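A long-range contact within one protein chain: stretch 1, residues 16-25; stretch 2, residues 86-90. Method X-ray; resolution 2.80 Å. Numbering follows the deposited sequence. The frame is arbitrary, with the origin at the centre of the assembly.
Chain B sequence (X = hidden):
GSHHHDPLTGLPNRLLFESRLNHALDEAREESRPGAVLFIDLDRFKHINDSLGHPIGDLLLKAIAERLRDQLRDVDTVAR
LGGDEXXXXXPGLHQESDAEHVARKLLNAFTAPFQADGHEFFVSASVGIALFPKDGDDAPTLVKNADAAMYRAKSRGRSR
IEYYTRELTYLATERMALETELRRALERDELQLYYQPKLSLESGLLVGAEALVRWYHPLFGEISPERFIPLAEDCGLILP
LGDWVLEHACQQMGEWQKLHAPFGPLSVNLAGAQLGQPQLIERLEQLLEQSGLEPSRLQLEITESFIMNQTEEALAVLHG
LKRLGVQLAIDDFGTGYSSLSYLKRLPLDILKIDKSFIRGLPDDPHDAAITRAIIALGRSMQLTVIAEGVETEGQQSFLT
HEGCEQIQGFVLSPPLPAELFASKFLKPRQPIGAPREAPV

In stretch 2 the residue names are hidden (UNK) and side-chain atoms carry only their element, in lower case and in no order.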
# COMPACT_ATOMS: atom_id res chain seq x y z
N LEU B 16 17.86 -17.84 41.37
CA LEU B 16 19.14 -17.15 41.52
C LEU B 16 19.01 -15.67 41.18
O LEU B 16 19.60 -14.81 41.83
CB LEU B 16 20.21 -17.80 40.64
CG LEU B 16 21.58 -17.11 40.66
CD1 LEU B 16 22.05 -16.86 42.09
CD2 LEU B 16 22.61 -17.94 39.90
N PHE B 17 18.22 -15.39 40.15
CA PHE B 17 17.93 -14.02 39.75
C PHE B 17 17.27 -13.24 40.88
O PHE B 17 17.62 -12.09 41.15
CB PHE B 17 17.02 -14.02 38.51
CG PHE B 17 16.52 -12.66 38.12
CD1 PHE B 17 17.32 -11.80 37.39
CD2 PHE B 17 15.25 -12.25 38.48
CE1 PHE B 17 16.87 -10.55 37.03
CE2 PHE B 17 14.79 -11.00 38.12
CZ PHE B 17 15.60 -10.15 37.39
N GLU B 18 16.32 -13.89 41.54
CA GLU B 18 15.56 -13.26 42.62
C GLU B 18 16.44 -12.79 43.78
O GLU B 18 16.26 -11.69 44.30
CB GLU B 18 14.47 -14.21 43.14
CG GLU B 18 13.24 -14.27 42.24
CD GLU B 18 12.14 -15.17 42.79
OE1 GLU B 18 12.12 -15.42 44.01
OE2 GLU B 18 11.29 -15.61 41.99
N SER B 19 17.40 -13.63 44.19
CA SER B 19 18.29 -13.29 45.30
C SER B 19 19.16 -12.09 44.92
O SER B 19 19.39 -11.18 45.73
CB SER B 19 19.17 -14.48 45.69
OG SER B 19 20.29 -14.60 44.82
N ARG B 20 19.64 -12.10 43.68
CA ARG B 20 20.49 -11.03 43.18
C ARG B 20 19.70 -9.74 42.98
O ARG B 20 20.26 -8.65 43.08
CB ARG B 20 21.19 -11.45 41.88
CG ARG B 20 22.43 -12.29 42.15
CD ARG B 20 22.68 -13.34 41.09
NE ARG B 20 23.45 -12.83 39.96
CZ ARG B 20 24.23 -13.58 39.20
NH1 ARG B 20 24.37 -14.87 39.43
NH2 ARG B 20 24.89 -13.02 38.19
N LEU B 21 18.41 -9.87 42.70
CA LEU B 21 17.54 -8.70 42.64
C LEU B 21 17.28 -8.17 44.05
O LEU B 21 17.34 -6.96 44.29
CB LEU B 21 16.22 -9.04 41.95
CG LEU B 21 15.17 -7.92 41.91
CD1 LEU B 21 15.75 -6.62 41.36
CD2 LEU B 21 13.97 -8.35 41.08
N ASN B 22 16.98 -9.08 44.97
CA ASN B 22 16.77 -8.72 46.37
C ASN B 22 17.99 -8.00 46.95
O ASN B 22 17.85 -6.96 47.58
CB ASN B 22 16.45 -9.95 47.21
CG ASN B 22 14.98 -10.35 47.12
OD1 ASN B 22 14.12 -9.53 46.80
ND2 ASN B 22 14.70 -11.62 47.41
N HIS B 23 19.17 -8.56 46.73
CA HIS B 23 20.40 -7.94 47.22
C HIS B 23 20.57 -6.54 46.65
O HIS B 23 20.93 -5.61 47.37
CB HIS B 23 21.62 -8.79 46.89
CG HIS B 23 22.93 -8.12 47.21
ND1 HIS B 23 23.30 -7.79 48.49
CD2 HIS B 23 23.94 -7.72 46.40
CE1 HIS B 23 24.49 -7.21 48.47
NE2 HIS B 23 24.90 -7.15 47.21
N ALA B 24 20.32 -6.39 45.35
CA ALA B 24 20.46 -5.10 44.68
C ALA B 24 19.52 -4.07 45.30
O ALA B 24 19.90 -2.92 45.53
CB ALA B 24 20.18 -5.25 43.20
N LEU B 25 18.28 -4.49 45.56
CA LEU B 25 17.30 -3.62 46.18
C LEU B 25 17.81 -3.08 47.51
O LEU B 25 17.68 -1.90 47.81
CB LEU B 25 15.97 -4.36 46.38
CG LEU B 25 14.94 -4.19 45.26
CD1 LEU B 25 15.59 -3.97 43.90
CD2 LEU B 25 13.99 -5.38 45.22
N UNK B 86 13.26 -14.10 28.97
CA UNK B 86 14.48 -13.78 29.69
C UNK B 86 14.25 -12.54 30.53
O UNK B 86 13.45 -11.67 30.17
c UNK B 86 15.91 -14.68 27.79
c UNK B 86 15.44 -15.88 25.76
c UNK B 86 17.12 -16.68 27.26
c UNK B 86 15.63 -13.53 28.72
c UNK B 86 15.19 -14.82 26.62
c UNK B 86 16.87 -15.62 28.10
c UNK B 86 16.40 -16.81 26.08
N UNK B 87 14.95 -12.45 31.66
CA UNK B 87 14.83 -11.31 32.54
C UNK B 87 16.21 -10.79 32.90
O UNK B 87 17.15 -11.57 33.06
c UNK B 87 13.54 -10.37 34.49
c UNK B 87 12.30 -10.55 35.33
c UNK B 87 14.84 -12.52 34.75
c UNK B 87 14.02 -11.65 33.80
N UNK B 88 16.33 -9.47 33.00
CA UNK B 88 17.62 -8.83 33.15
C UNK B 88 17.61 -7.80 34.28
O UNK B 88 16.59 -7.14 34.52
c UNK B 88 18.16 -9.17 30.72
c UNK B 88 19.35 -7.39 32.02
c UNK B 88 18.30 -8.56 29.35
c UNK B 88 18.03 -8.13 31.84
N UNK B 89 18.74 -7.66 34.95
CA UNK B 89 18.88 -6.75 36.08
C UNK B 89 20.05 -5.80 35.83
O UNK B 89 21.14 -6.23 35.46
c UNK B 89 19.15 -6.85 38.74
c UNK B 89 18.41 -5.53 38.78
c UNK B 89 20.60 -6.67 39.17
c UNK B 89 19.07 -7.55 37.37
N UNK B 90 19.80 -4.51 36.03
CA UNK B 90 20.84 -3.49 35.93
C UNK B 90 20.96 -2.81 37.29
O UNK B 90 20.21 -1.87 37.59
c UNK B 90 21.38 -3.83 32.89
c UNK B 90 20.18 -3.08 33.46
c UNK B 90 20.49 -2.48 34.84
c UNK B 90 19.73 -2.00 32.50

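Position 86 opens the strand with seven side-chain carbons: one leaves CA and carries a ring of six. They reach nothing on stretch 1. No atom beyond carbon is present, so a tyrosine hydroxyl is excluded and the residue is Phe-86. Its closest side-chain atom to the helix, Phe-86 CB, is 8.9 Å from Phe-17 CE1; the ring is buried elsewhere in the structure, as suits a large, wholly apolar group.

Position 87 has four side-chain carbons, forked at the first, with one arm a single carbon and the other two carbons long. CA to CB points toward the helix, and the one-carbon arm sits over a face of the Phe-17 ring. Branching at CB with unequal arms identifies Ile-87. Its CG2 lies 3.4 Å from the centroid of the Phe-17 ring and only 3° off the ring normal, an almost ideal CH-pi contact, while Ile-87 CG1 comes within 3.6 Å of Phe-17 CZ. The fork close to the backbone therefore lets a methyl cover the ring face while the longer arm also meets the aromatic side chain.

Position 88 repeats that pattern, four carbons forked at the first with one arm two carbons long. Strand alternation turns its CA-to-CB bond away from the helix, and its part here is played by backbone, whose C meets the edge of the Phe-17 ring. This is Ile-88; its C lies 4.0 Å from Phe-17 CE1. A beta-branched apolar residue is at home in a buried strand.

Position 89 again has four carbons, but the fork comes at the second. CA to CB points toward the helix, and the carbons meet Phe-17, Leu-21 and Ala-24. This is Leu-89. Its CB is 3.7 Å from Phe-17 CE1; beyond the fork, Leu-89 CD2 reaches Leu-21 CD1 at 3.9 Å, and Leu-89 CD1 lies 4.3 Å from Ala-24 CB. The later fork carries both methyls out to the helix surface. Leu-89 CD1 also lies 4.4 Å from Arg-20 O, a backbone atom of the helix.

Position 90, four carbons forked at the second, touches nothing on stretch 1 and is Leu-90. Leu-90 CB comes no nearer than 8.8 Å to Ala-24 CB; a wholly apolar side chain suits this buried site.

The contact works by apolar packing alone, with no hydrogen bond across it. Helix and strand run nearly parallel, at 24°. Ile-87 packs on Phe-17, while Leu-89 touches Phe-17, Leu-21 and Ala-24, spaced by roughly one helical turn; these side chains pack against one another between the two backbones.

Stretch 2 (86-90) FIILL
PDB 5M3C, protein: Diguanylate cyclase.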